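Local coordinates for protein probable sensor histidine kinase pdtas (Mycobacterium tuberculosis, PDB 2YKF) that probably senses nutrient deprivation through cyclic di-GMP as the GAF and PAS-like sensor region of a two-component histidine kinase that autophosphorylates and activates its response pathway, at residues Phe39-Met44 against Cys55-Pro61; Ala147-Cys151 against Ala179-Phe183; Ala202-Met206 against Leu279-Val283; Asp254-Thr259 against Thr284-Arg288. All blocks are in the same frame, centred on the assembly; numbering follows the deposited sequence.

The four contacts run from the GAF domain to the far end of the PAS-like domain. Interaction 1 pairs two neighbouring strands, 41-47 and 53-59, of the GAF sheet. Interaction 2, their centres about 18 Å apart, sets helix 143-161 of the GAF domain against the entry to the PAS-like domain, and Phe39 packs on Tyr148 between the two. Interaction 3, its centre about 15 Å from that of interaction 2, lays helix 197-205 on strand 272-282, which also bonds to Gly182. Interactions 3 and 4, centres about 8 Å apart, share a sheet; their segments alternate along the chain, whereas interactions 1, 2 and 3 follow in series. Of the four, interaction 2 alone joins the two sensor modules; the others lie within one module each.

Interaction 1: Phe39-Met44 against Cys55-Pro61; sequences FADYLM and CVAQCRP
Cys55 opens the pairing by setting SG 3.8 Å from CG of Leu43, while Val56 gives its N-H to Met44 O, nearly in line with that carbonyl. CG2 of Val56 also meets Met44 SD at 3.8 Å. The next acceptor is Ala57 O, which takes the N-H of Met44 from above its carbonyl plane. Gln58 faces Leu43 in an antiparallel non-hydrogen-bonded pair; its CG, anti to the backbone N (chi1 171°), runs alongside Leu43 and touches CD1 at 3.7 Å. Its amide continues to Ala72 and Thr70. Cys59 and Tyr42 form a hydrogen-bonded pair, Cys59 N to Tyr42 O at 2.9 Å and Tyr42 N to Cys59 O at 3.0 Å. Past the strand, Arg60 passes Asp41 with CG 3.4 Å from OD1, the carboxylate and guanidinium planes 81° apart; the guanidinium bonds to Val68 O of its own chain and to Asn198 of the second subunit instead. Pro61 CD rests 3.4 Å from Ala40 O. This is the hairpin of strands 41-47 and 53-59 in the antiparallel GAF sheet. A water donates to Asp41 OD1 and Cys59 O and accepts from Gln58 NE2; with Thr66 and Val67 also bonded to the carboxylate, the aspartate charge is probably well stabilised without a salt bridge to Arg60.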
loop_
_atom_site.group_PDB
_atom_site.type_symbol
_atom_site.label_atom_id
_atom_site.label_comp_id
_atom_site.label_asym_id
_atom_site.label_seq_id
_atom_site.Cartn_x
_atom_site.Cartn_y
_atom_site.Cartn_z
ATOM N N PHE A 39 8.445 -0.322 9.527
ATOM C CA PHE A 39 8.772 -1.683 9.071
ATOM C C PHE A 39 8.546 -2.712 10.183
ATOM O O PHE A 39 9.379 -3.636 10.378
ATOM C CB PHE A 39 10.250 -1.769 8.574
ATOM C CG PHE A 39 10.604 -0.714 7.579
ATOM C CD1 PHE A 39 10.392 -0.925 6.225
ATOM C CD2 PHE A 39 11.126 0.503 7.975
ATOM C CE1 PHE A 39 10.681 0.064 5.298
ATOM C CE2 PHE A 39 11.385 1.495 7.053
ATOM C CZ PHE A 39 11.193 1.271 5.708
ATOM N N ALA A 40 7.432 -2.581 10.893
ATOM C CA ALA A 40 7.176 -3.312 12.139
ATOM C C ALA A 40 5.743 -3.660 12.293
ATOM O O ALA A 40 4.840 -2.907 11.822
ATOM C CB ALA A 40 7.669 -2.412 13.396
ATOM N N ASP A 41 5.492 -4.745 13.044
ATOM C CA ASP A 41 4.180 -5.072 13.512
ATOM C C ASP A 41 3.759 -4.280 14.766
ATOM O O ASP A 41 4.604 -3.969 15.631
ATOM C CB ASP A 41 4.158 -6.563 13.906
ATOM C CG ASP A 41 4.429 -7.452 12.762
ATOM O OD1 ASP A 41 3.424 -7.737 12.070
ATOM O OD2 ASP A 41 5.605 -7.903 12.563
ATOM N N TYR A 42 2.463 -3.944 14.901
ATOM C CA TYR A 42 2.024 -3.360 16.204
ATOM C C TYR A 42 0.864 -4.138 16.720
ATOM O O TYR A 42 -0.029 -4.606 15.915
ATOM C CB TYR A 42 1.560 -1.881 16.040
ATOM C CG TYR A 42 2.726 -0.924 15.888
ATOM C CD1 TYR A 42 3.326 -0.705 14.640
ATOM C CD2 TYR A 42 3.256 -0.250 17.029
ATOM C CE1 TYR A 42 4.450 0.124 14.520
ATOM C CE2 TYR A 42 4.332 0.582 16.934
ATOM C CZ TYR A 42 4.908 0.807 15.669
ATOM O OH TYR A 42 5.944 1.681 15.584
ATOM N N LEU A 43 0.776 -4.225 18.044
ATOM C CA LEU A 43 -0.393 -4.764 18.661
ATOM C C LEU A 43 -0.930 -3.682 19.576
ATOM O O LEU A 43 -0.153 -2.981 20.129
ATOM C CB LEU A 43 -0.022 -5.988 19.476
ATOM C CG LEU A 43 -0.115 -7.374 18.840
ATOM C CD1 LEU A 43 0.471 -7.524 17.519
ATOM C CD2 LEU A 43 0.500 -8.405 19.809
ATOM N N MET A 44 -2.240 -3.594 19.748
ATOM C CA MET A 44 -2.826 -2.631 20.661
ATOM C C MET A 44 -3.401 -3.370 21.872
ATOM O O MET A 44 -4.196 -4.263 21.725
ATOM C CB MET A 44 -3.959 -1.874 19.998
ATOM C CG MET A 44 -4.596 -0.844 20.948
ATOM S SD MET A 44 -6.009 0.019 20.165
ATOM C CE MET A 44 -5.030 1.260 19.368
ATOM N N CYS A 55 -5.456 -7.905 23.987
ATOM C CA CYS A 55 -5.049 -7.341 22.660
ATOM C C CYS A 55 -6.323 -7.141 21.816
ATOM O O CYS A 55 -7.100 -8.105 21.559
ATOM C CB CYS A 55 -4.072 -8.258 21.923
ATOM S SG CYS A 55 -3.672 -7.667 20.212
ATOM N N VAL A 56 -6.565 -5.893 21.382
ATOM C CA VAL A 56 -7.823 -5.558 20.742
ATOM C C VAL A 56 -7.609 -5.196 19.244
ATOM O O VAL A 56 -8.592 -5.036 18.547
ATOM C CB VAL A 56 -8.570 -4.364 21.431
ATOM C CG1 VAL A 56 -9.047 -4.738 22.892
ATOM C CG2 VAL A 56 -7.642 -3.169 21.501
ATOM N N ALA A 57 -6.362 -5.116 18.777
ATOM C CA ALA A 57 -6.105 -4.792 17.352
ATOM C C ALA A 57 -4.700 -5.105 17.048
ATOM O O ALA A 57 -3.843 -5.172 17.961
ATOM C CB ALA A 57 -6.421 -3.297 16.983
ATOM N N GLN A 58 -4.428 -5.315 15.746
ATOM C CA GLN A 58 -3.124 -5.688 15.334
ATOM C C GLN A 58 -2.906 -5.171 13.902
ATOM O O GLN A 58 -3.858 -5.206 13.062
ATOM C CB GLN A 58 -3.087 -7.228 15.293
ATOM C CG GLN A 58 -1.774 -7.817 14.634
ATOM C CD GLN A 58 -1.766 -9.349 14.774
ATOM O OE1 GLN A 58 -2.765 -9.939 15.182
ATOM N NE2 GLN A 58 -0.647 -9.977 14.458
ATOM N N CYS A 59 -1.732 -4.696 13.605
ATOM C CA CYS A 59 -1.388 -4.320 12.229
ATOM C C CYS A 59 -0.078 -4.955 11.794
ATOM O O CYS A 59 0.846 -5.061 12.611
ATOM C CB CYS A 59 -1.264 -2.786 12.133
ATOM S SG CYS A 59 -1.335 -2.086 10.457
ATOM N N ARG A 60 0.049 -5.342 10.544
ATOM C CA ARG A 60 1.352 -5.705 10.051
ATOM C C ARG A 60 1.890 -4.670 9.081
ATOM O O ARG A 60 1.128 -4.041 8.372
ATOM C CB ARG A 60 1.301 -7.079 9.342
ATOM C CG ARG A 60 0.660 -8.161 10.224
ATOM C CD ARG A 60 0.741 -9.549 9.547
ATOM N NE ARG A 60 0.383 -10.544 10.588
ATOM C CZ ARG A 60 -0.839 -10.980 10.800
ATOM N NH1 ARG A 60 -1.844 -10.535 10.044
ATOM N NH2 ARG A 60 -1.065 -11.905 11.724
ATOM N N PRO A 61 3.219 -4.570 8.946
ATOM C CA PRO A 61 3.739 -3.625 7.944
ATOM C C PRO A 61 3.555 -4.140 6.495
ATOM O O PRO A 61 3.653 -5.344 6.243
ATOM C CB PRO A 61 5.232 -3.571 8.273
ATOM C CG PRO A 61 5.546 -4.949 8.878
ATOM C CD PRO A 61 4.263 -5.424 9.535
HETATM O O HOH W 1 1.229 -7.812 13.665
#

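Interaction 2: Ala147-Cys151 against Ala179-Phe183; sequences AYRLC and AGDGF
Phe183 turns CG anti to its backbone N (chi1 176°), which sends its ring to helix 143-161, and Tyr148 swings CG beside its own N (chi1 -85°), carrying the phenol toward Ala179-Phe183. The two side chains run in opposing directions as they pass and make an edge-to-face, T-shaped pair: the edge of Tyr148 meets a face of Phe183, centroids 5.4 Å apart and planes at 64°. CE1 of Tyr148 touches Phe183 CB at 3.7 Å, and CD1 lies above the phenylalanine ring toward its rim. Cys151 comes to the far end of that ring, CB 3.7 Å from CZ, with SG at the ring edge in a sulfur-aromatic contact. The contact is a domain junction, where the last GAF helix meets the short 3-10 turn 179-181 that leads into the first strand of the PAS-like sheet. Leu37 of helix 18-38 packs on Tyr148, Cys151 and Ala179, while Ala277 of strand 272-282 packs on Phe183 and Cys151. At the phenol end, Tyr148 OH is 3.0 Å from Ala179 O and 3.4 Å from Gly180 CA. A water in the plane of the tyrosine ring lies 2.6 Å from OH and donates a weak hydrogen bond to Gly180 O.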
loop_
_atom_site.group_PDB
_atom_site.type_symbol
_atom_site.label_atom_id
_atom_site.label_comp_id
_atom_site.label_asym_id
_atom_site.label_seq_id
_atom_site.Cartn_x
_atom_site.Cartn_y
_atom_site.Cartn_z
ATOM N N ALA A 147 14.682 7.798 6.935
ATOM C CA ALA A 147 13.648 8.901 6.958
ATOM C C ALA A 147 12.282 8.375 7.461
ATOM O O ALA A 147 11.565 9.018 8.280
ATOM C CB ALA A 147 13.490 9.484 5.523
ATOM N N TYR A 148 11.961 7.143 7.050
ATOM C CA TYR A 148 10.671 6.518 7.497
ATOM C C TYR A 148 10.691 6.256 9.003
ATOM O O TYR A 148 9.700 6.539 9.705
ATOM C CB TYR A 148 10.482 5.172 6.800
ATOM C CG TYR A 148 9.863 5.155 5.450
ATOM C CD1 TYR A 148 9.928 6.218 4.611
ATOM C CD2 TYR A 148 9.178 4.007 5.018
ATOM C CE1 TYR A 148 9.308 6.160 3.348
ATOM C CE2 TYR A 148 8.588 3.961 3.788
ATOM C CZ TYR A 148 8.674 5.010 2.966
ATOM O OH TYR A 148 8.095 4.968 1.707
ATOM N N ARG A 149 11.769 5.652 9.496
ATOM C CA ARG A 149 11.890 5.309 10.899
ATOM C C ARG A 149 11.881 6.560 11.774
ATOM O O ARG A 149 11.259 6.585 12.825
ATOM C CB ARG A 149 13.154 4.482 11.114
ATOM C CG ARG A 149 13.146 3.154 10.298
ATOM C CD ARG A 149 14.421 2.359 10.511
ATOM N NE ARG A 149 14.208 0.955 10.144
ATOM C CZ ARG A 149 14.837 0.345 9.161
ATOM N NH1 ARG A 149 15.767 0.983 8.478
ATOM N NH2 ARG A 149 14.554 -0.904 8.876
ATOM N N LEU A 150 12.532 7.611 11.310
ATOM C CA LEU A 150 12.515 8.911 12.052
ATOM C C LEU A 150 11.114 9.501 12.146
ATOM O O LEU A 150 10.701 9.996 13.192
ATOM C CB LEU A 150 13.498 9.903 11.426
ATOM C CG LEU A 150 15.003 9.617 11.763
ATOM C CD1 LEU A 150 15.788 10.595 10.892
ATOM C CD2 LEU A 150 15.329 9.844 13.229
ATOM N N CYS A 151 10.359 9.429 11.059
ATOM C CA CYS A 151 8.952 9.881 11.083
ATOM C C CYS A 151 8.095 8.998 12.004
ATOM O O CYS A 151 7.228 9.533 12.716
ATOM C CB CYS A 151 8.413 9.886 9.628
ATOM S SG CYS A 151 6.755 10.694 9.518
ATOM N N ALA A 179 2.515 5.233 2.635
ATOM C CA ALA A 179 3.909 5.693 2.736
ATOM C C ALA A 179 4.784 5.297 1.503
ATOM O O ALA A 179 5.479 6.140 0.918
ATOM C CB ALA A 179 4.528 5.154 4.082
ATOM N N GLY A 180 4.719 4.036 1.073
ATOM C CA GLY A 180 5.529 3.634 -0.073
ATOM C C GLY A 180 5.245 4.357 -1.367
ATOM O O GLY A 180 6.134 4.433 -2.257
ATOM N N ASP A 181 4.007 4.852 -1.524
ATOM C CA ASP A 181 3.655 5.636 -2.718
ATOM C C ASP A 181 4.526 6.870 -2.941
ATOM O O ASP A 181 4.714 7.309 -4.085
ATOM C CB ASP A 181 2.155 6.037 -2.703
ATOM C CG ASP A 181 1.218 4.807 -2.720
ATOM O OD1 ASP A 181 1.591 3.717 -3.259
ATOM O OD2 ASP A 181 0.090 4.909 -2.199
ATOM N N GLY A 182 4.963 7.523 -1.857
ATOM C CA GLY A 182 5.767 8.743 -2.019
ATOM C C GLY A 182 5.780 9.445 -0.640
ATOM O O GLY A 182 4.728 9.644 -0.032
ATOM N N PHE A 183 6.954 9.797 -0.171
ATOM C CA PHE A 183 7.075 10.328 1.193
ATOM C C PHE A 183 7.977 11.527 1.142
ATOM O O PHE A 183 9.074 11.447 0.511
ATOM C CB PHE A 183 7.740 9.291 2.101
ATOM C CG PHE A 183 7.993 9.802 3.503
ATOM C CD1 PHE A 183 6.993 9.861 4.396
ATOM C CD2 PHE A 183 9.241 10.322 3.855
ATOM C CE1 PHE A 183 7.225 10.337 5.738
ATOM C CE2 PHE A 183 9.476 10.820 5.126
ATOM C CZ PHE A 183 8.469 10.835 6.068
HETATM O O HOH W 2 8.159 6.313 -0.560
#

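Interaction 3: Ala202-Met206 against Leu279-Val283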
loop_
_atom_site.group_PDB
_atom_site.type_symbol
_atom_site.label_atom_id
_atom_site.label_comp_id
_atom_site.label_asym_id
_atom_site.label_seq_id
_atom_site.Cartn_x
_atom_site.Cartn_y
_atom_site.Cartn_z
ATOM N N ALA A 202 6.821 11.374 -8.769
ATOM C CA ALA A 202 5.582 12.049 -8.929
ATOM C C ALA A 202 5.810 13.518 -9.294
ATOM O O ALA A 202 5.168 14.037 -10.208
ATOM C CB ALA A 202 4.721 11.910 -7.651
ATOM N N TYR A 203 6.705 14.207 -8.584
ATOM C CA TYR A 203 6.967 15.650 -8.943
ATOM C C TYR A 203 7.518 15.797 -10.361
ATOM O O TYR A 203 7.224 16.798 -11.022
ATOM C CB TYR A 203 7.925 16.331 -7.929
ATOM C CG TYR A 203 7.140 16.985 -6.791
ATOM C CD1 TYR A 203 6.554 16.208 -5.750
ATOM C CD2 TYR A 203 6.915 18.347 -6.793
ATOM C CE1 TYR A 203 5.770 16.808 -4.741
ATOM C CE2 TYR A 203 6.110 18.961 -5.779
ATOM C CZ TYR A 203 5.569 18.211 -4.778
ATOM O OH TYR A 203 4.807 18.846 -3.818
ATOM N N HIS A 204 8.329 14.843 -10.838
ATOM C CA HIS A 204 8.763 14.907 -12.266
ATOM C C HIS A 204 7.594 14.771 -13.249
ATOM O O HIS A 204 7.503 15.518 -14.238
ATOM C CB HIS A 204 9.800 13.801 -12.609
ATOM C CG HIS A 204 11.100 13.982 -11.942
ATOM N ND1 HIS A 204 11.946 12.932 -11.672
ATOM C CD2 HIS A 204 11.713 15.102 -11.471
ATOM C CE1 HIS A 204 13.012 13.387 -11.032
ATOM N NE2 HIS A 204 12.895 14.706 -10.904
ATOM N N ARG A 205 6.686 13.849 -12.977
ATOM C CA ARG A 205 5.527 13.688 -13.862
ATOM C C ARG A 205 4.736 14.977 -13.832
ATOM O O ARG A 205 4.114 15.334 -14.838
ATOM C CB ARG A 205 4.611 12.525 -13.383
ATOM C CG ARG A 205 5.238 11.112 -13.517
ATOM C CD ARG A 205 5.893 10.974 -15.027
ATOM N NE ARG A 205 7.083 10.400 -14.599
ATOM C CZ ARG A 205 8.305 10.831 -14.567
ATOM N NH1 ARG A 205 8.919 11.696 -15.415
ATOM N NH2 ARG A 205 8.959 10.079 -13.801
ATOM N N MET A 206 4.698 15.638 -12.646
ATOM C CA MET A 206 3.958 16.909 -12.491
ATOM C C MET A 206 4.641 18.116 -13.192
ATOM O O MET A 206 4.068 19.211 -13.242
ATOM C CB MET A 206 3.804 17.249 -11.006
ATOM C CG MET A 206 2.760 16.468 -10.190
ATOM S SD MET A 206 3.180 16.633 -8.402
ATOM C CE MET A 206 2.152 18.044 -8.134
ATOM N N LEU A 279 2.497 12.672 2.279
ATOM C CA LEU A 279 2.488 11.444 1.440
ATOM C C LEU A 279 1.896 11.804 0.099
ATOM O O LEU A 279 1.001 12.643 0.009
ATOM C CB LEU A 279 1.657 10.364 2.090
ATOM C CG LEU A 279 1.929 10.195 3.595
ATOM C CD1 LEU A 279 0.905 9.170 4.062
ATOM C CD2 LEU A 279 3.316 9.692 3.789
ATOM N N ILE A 280 2.467 11.253 -0.953
ATOM C CA ILE A 280 1.996 11.573 -2.311
ATOM C C ILE A 280 1.860 10.322 -3.134
ATOM O O ILE A 280 2.648 9.414 -3.009
ATOM C CB ILE A 280 2.897 12.632 -2.996
ATOM C CG1 ILE A 280 2.397 12.980 -4.420
ATOM C CG2 ILE A 280 4.353 12.209 -3.029
ATOM C CD1 ILE A 280 3.272 14.108 -5.066
ATOM N N ARG A 281 0.796 10.246 -3.945
ATOM C CA ARG A 281 0.660 9.078 -4.799
ATOM C C ARG A 281 0.327 9.602 -6.197
ATOM O O ARG A 281 -0.638 10.331 -6.340
ATOM C CB ARG A 281 -0.505 8.202 -4.347
ATOM C CG ARG A 281 -0.587 6.946 -5.253
ATOM C CD ARG A 281 -1.763 5.989 -4.978
ATOM N NE ARG A 281 -1.449 4.783 -5.765
ATOM C CZ ARG A 281 -2.314 3.807 -6.095
ATOM N NH1 ARG A 281 -3.581 3.828 -5.634
ATOM N NH2 ARG A 281 -1.863 2.754 -6.811
ATOM N N ASP A 282 1.128 9.257 -7.193
ATOM C CA ASP A 282 0.766 9.537 -8.599
ATOM C C ASP A 282 -0.431 8.694 -9.023
ATOM O O ASP A 282 -0.378 7.448 -9.153
ATOM C CB ASP A 282 1.995 9.316 -9.483
ATOM C CG ASP A 282 1.711 9.614 -10.972
ATOM O OD1 ASP A 282 0.524 9.818 -11.303
ATOM O OD2 ASP A 282 2.684 9.651 -11.778
ATOM N N VAL A 283 -1.565 9.325 -9.202
ATOM C CA VAL A 283 -2.723 8.553 -9.620
ATOM C C VAL A 283 -3.170 8.839 -11.102
ATOM O O VAL A 283 -4.317 8.696 -11.449
ATOM C CB VAL A 283 -3.893 8.737 -8.655
ATOM C CG1 VAL A 283 -3.508 8.210 -7.265
ATOM C CG2 VAL A 283 -4.297 10.205 -8.577
#
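The ring of Tyr203 has Met206 SD over the centre of one face, 4.2 Å above its plane, and Ile280 approaching it obliquely, CD1 lying 3.7 Å from CE1. The phenol oxygen is engaged by the hydroxyl of Thr221, and Ile184 of strand 183-186 also packs on the tyrosine. Two further flat groups, the Arg205 guanidinium and the Asp282 carboxylate, have planes 39° apart but form no salt bridge: the two side chains run roughly perpendicular, and Asp282 OD2 meets the aliphatic root of the arginine, 3.4 Å from CG. Arg205, bent at chi2 and chi3, takes its charged end to Asp71 and Ser4 of the second subunit, while Asp282 OD1 is hydrogen-bonded to Thr284 OG1. Helix 197-205 here lies against a strand of the antiparallel PAS-like sheet, strand 272-282, so that the side chains between them form a small apolar core. Ile280 is its centre: CG1 stands anti to the backbone N (chi1 -180°) and the chain stays extended, which points CD1 at the helix. That methyl meets Ala202 CB at 3.7 Å and Met206 SD at 4.2 Å, as well as Tyr203. From the sheet side, Val260 and Leu262 of strand 258-269 pack on the same isoleucine. Nearer the strand end, Ala202 CB also lies 4.2 Å from Asp282 CB.

Interaction 4: Asp254-Thr259 against Thr284-Arg288; sequences DAGGAT and TEVKR
Lys287 reaches across to Thr259 and Asp254 on an extended chain, CG anti to the backbone N (chi1 -164°). From CB the side chain runs through CG to CD, the first atom to touch, which lies 3.5 Å from Thr259 OG1 and 4.0 Å from Thr259 CB. CE follows past the same hydroxyl at 4.1 Å. At the tip, NZ forms a long salt bridge with Asp254 OD1 at 3.5 Å. Thr259 OG1 donates to this same OD1 at 2.8 Å, coming from above the carboxylate plane, so the oxygen has both a hydroxyl and an ammonium beside it. The pieces brought together are a tight beta hairpin, strands 250-255 and 258-269 joined by a type I' turn through Gly256 and Gly257, and the short, weakly bonded helix that leaves the PAS-like sheet toward the C-terminal end of this fragment. Where that helix starts, Thr284 OG1 accepts the N-H of Thr259 at 3.1 Å and is also hydrogen-bonded to Asp282 OD1; Ala258 CB sits 3.4 Å from the same hydroxyl oxygen. On the second subunit, His25 bonds to Glu285 and Arg174 packs on Lys287.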
loop_
_atom_site.group_PDB
_atom_site.type_symbol
_atom_site.label_atom_id
_atom_site.label_comp_id
_atom_site.label_asym_id
_atom_site.label_seq_id
_atom_site.Cartn_x
_atom_site.Cartn_y
_atom_site.Cartn_z
ATOM N N ASP A 254 -4.406 18.237 -10.001
ATOM C CA ASP A 254 -3.851 18.146 -11.363
ATOM C C ASP A 254 -2.673 19.092 -11.542
ATOM O O ASP A 254 -2.766 20.247 -11.161
ATOM C CB ASP A 254 -4.942 18.490 -12.396
ATOM C CG ASP A 254 -5.995 17.383 -12.539
ATOM O OD1 ASP A 254 -5.937 16.267 -11.891
ATOM O OD2 ASP A 254 -6.935 17.644 -13.300
ATOM N N ALA A 255 -1.582 18.583 -12.113
ATOM C CA ALA A 255 -0.408 19.347 -12.387
ATOM C C ALA A 255 0.283 18.759 -13.588
ATOM O O ALA A 255 0.716 17.573 -13.571
ATOM C CB ALA A 255 0.544 19.292 -11.209
ATOM N N GLY A 256 0.464 19.569 -14.623
ATOM C CA GLY A 256 1.377 19.141 -15.706
ATOM C C GLY A 256 0.946 17.904 -16.470
ATOM O O GLY A 256 1.810 17.117 -16.946
ATOM N N GLY A 257 -0.370 17.705 -16.609
ATOM C CA GLY A 257 -0.871 16.469 -17.238
ATOM C C GLY A 257 -1.025 15.290 -16.259
ATOM O O GLY A 257 -1.720 14.370 -16.576
ATOM N N ALA A 258 -0.373 15.353 -15.075
ATOM C CA ALA A 258 -0.435 14.307 -14.033
ATOM C C ALA A 258 -1.501 14.651 -12.978
ATOM O O ALA A 258 -1.953 15.778 -12.924
ATOM C CB ALA A 258 0.936 14.206 -13.347
ATOM N N THR A 259 -1.948 13.673 -12.194
ATOM C CA THR A 259 -2.873 13.896 -11.084
ATOM C C THR A 259 -2.225 13.194 -9.910
ATOM O O THR A 259 -1.855 12.005 -10.020
ATOM C CB THR A 259 -4.248 13.256 -11.314
ATOM O OG1 THR A 259 -4.818 13.828 -12.495
ATOM C CG2 THR A 259 -5.243 13.521 -10.066
ATOM N N THR A 284 -2.260 9.341 -11.897
ATOM C CA THR A 284 -2.556 9.686 -13.292
ATOM C C THR A 284 -3.251 8.540 -14.042
ATOM O O THR A 284 -4.292 8.769 -14.672
ATOM C CB THR A 284 -1.258 10.066 -14.006
ATOM O OG1 THR A 284 -0.634 11.135 -13.277
ATOM C CG2 THR A 284 -1.523 10.563 -15.478
ATOM N N GLU A 285 -2.697 7.326 -13.930
ATOM C CA GLU A 285 -3.211 6.163 -14.644
ATOM C C GLU A 285 -4.174 5.381 -13.781
ATOM O O GLU A 285 -4.843 4.515 -14.268
ATOM C CB GLU A 285 -2.075 5.239 -15.099
ATOM C CG GLU A 285 -0.836 6.015 -15.679
ATOM C CD GLU A 285 -1.192 6.814 -16.914
ATOM O OE1 GLU A 285 -2.198 6.431 -17.554
ATOM O OE2 GLU A 285 -0.526 7.820 -17.222
ATOM N N VAL A 286 -4.194 5.646 -12.483
ATOM C CA VAL A 286 -5.084 4.918 -11.583
ATOM C C VAL A 286 -6.481 5.540 -11.708
ATOM O O VAL A 286 -7.450 4.842 -11.887
ATOM C CB VAL A 286 -4.557 4.901 -10.108
ATOM C CG1 VAL A 286 -5.527 4.133 -9.213
ATOM C CG2 VAL A 286 -3.135 4.287 -10.049
ATOM N N LYS A 287 -6.539 6.854 -11.565
ATOM C CA LYS A 287 -7.623 7.741 -12.054
ATOM C C LYS A 287 -8.317 7.247 -13.335
ATOM O O LYS A 287 -9.540 7.191 -13.373
ATOM C CB LYS A 287 -7.074 9.175 -12.266
ATOM C CG LYS A 287 -8.129 10.263 -12.404
ATOM C CD LYS A 287 -7.552 11.615 -12.844
ATOM C CE LYS A 287 -8.694 12.581 -13.164
ATOM N NZ LYS A 287 -8.205 13.996 -13.284
ATOM N N ARG A 288 -7.545 6.900 -14.381
ATOM C CA ARG A 288 -8.159 6.554 -15.660
ATOM C C ARG A 288 -8.363 5.062 -15.881
ATOM O O ARG A 288 -9.348 4.672 -16.509
ATOM C CB ARG A 288 -7.399 7.185 -16.834
ATOM C CG ARG A 288 -6.019 6.617 -17.104
ATOM C CD ARG A 288 -5.219 7.587 -17.977
ATOM N NE ARG A 288 -5.948 8.072 -19.158
ATOM C CZ ARG A 288 -6.419 7.292 -20.134
ATOM N NH1 ARG A 288 -6.298 5.968 -20.063
ATOM N NH2 ARG A 288 -7.051 7.840 -21.174
#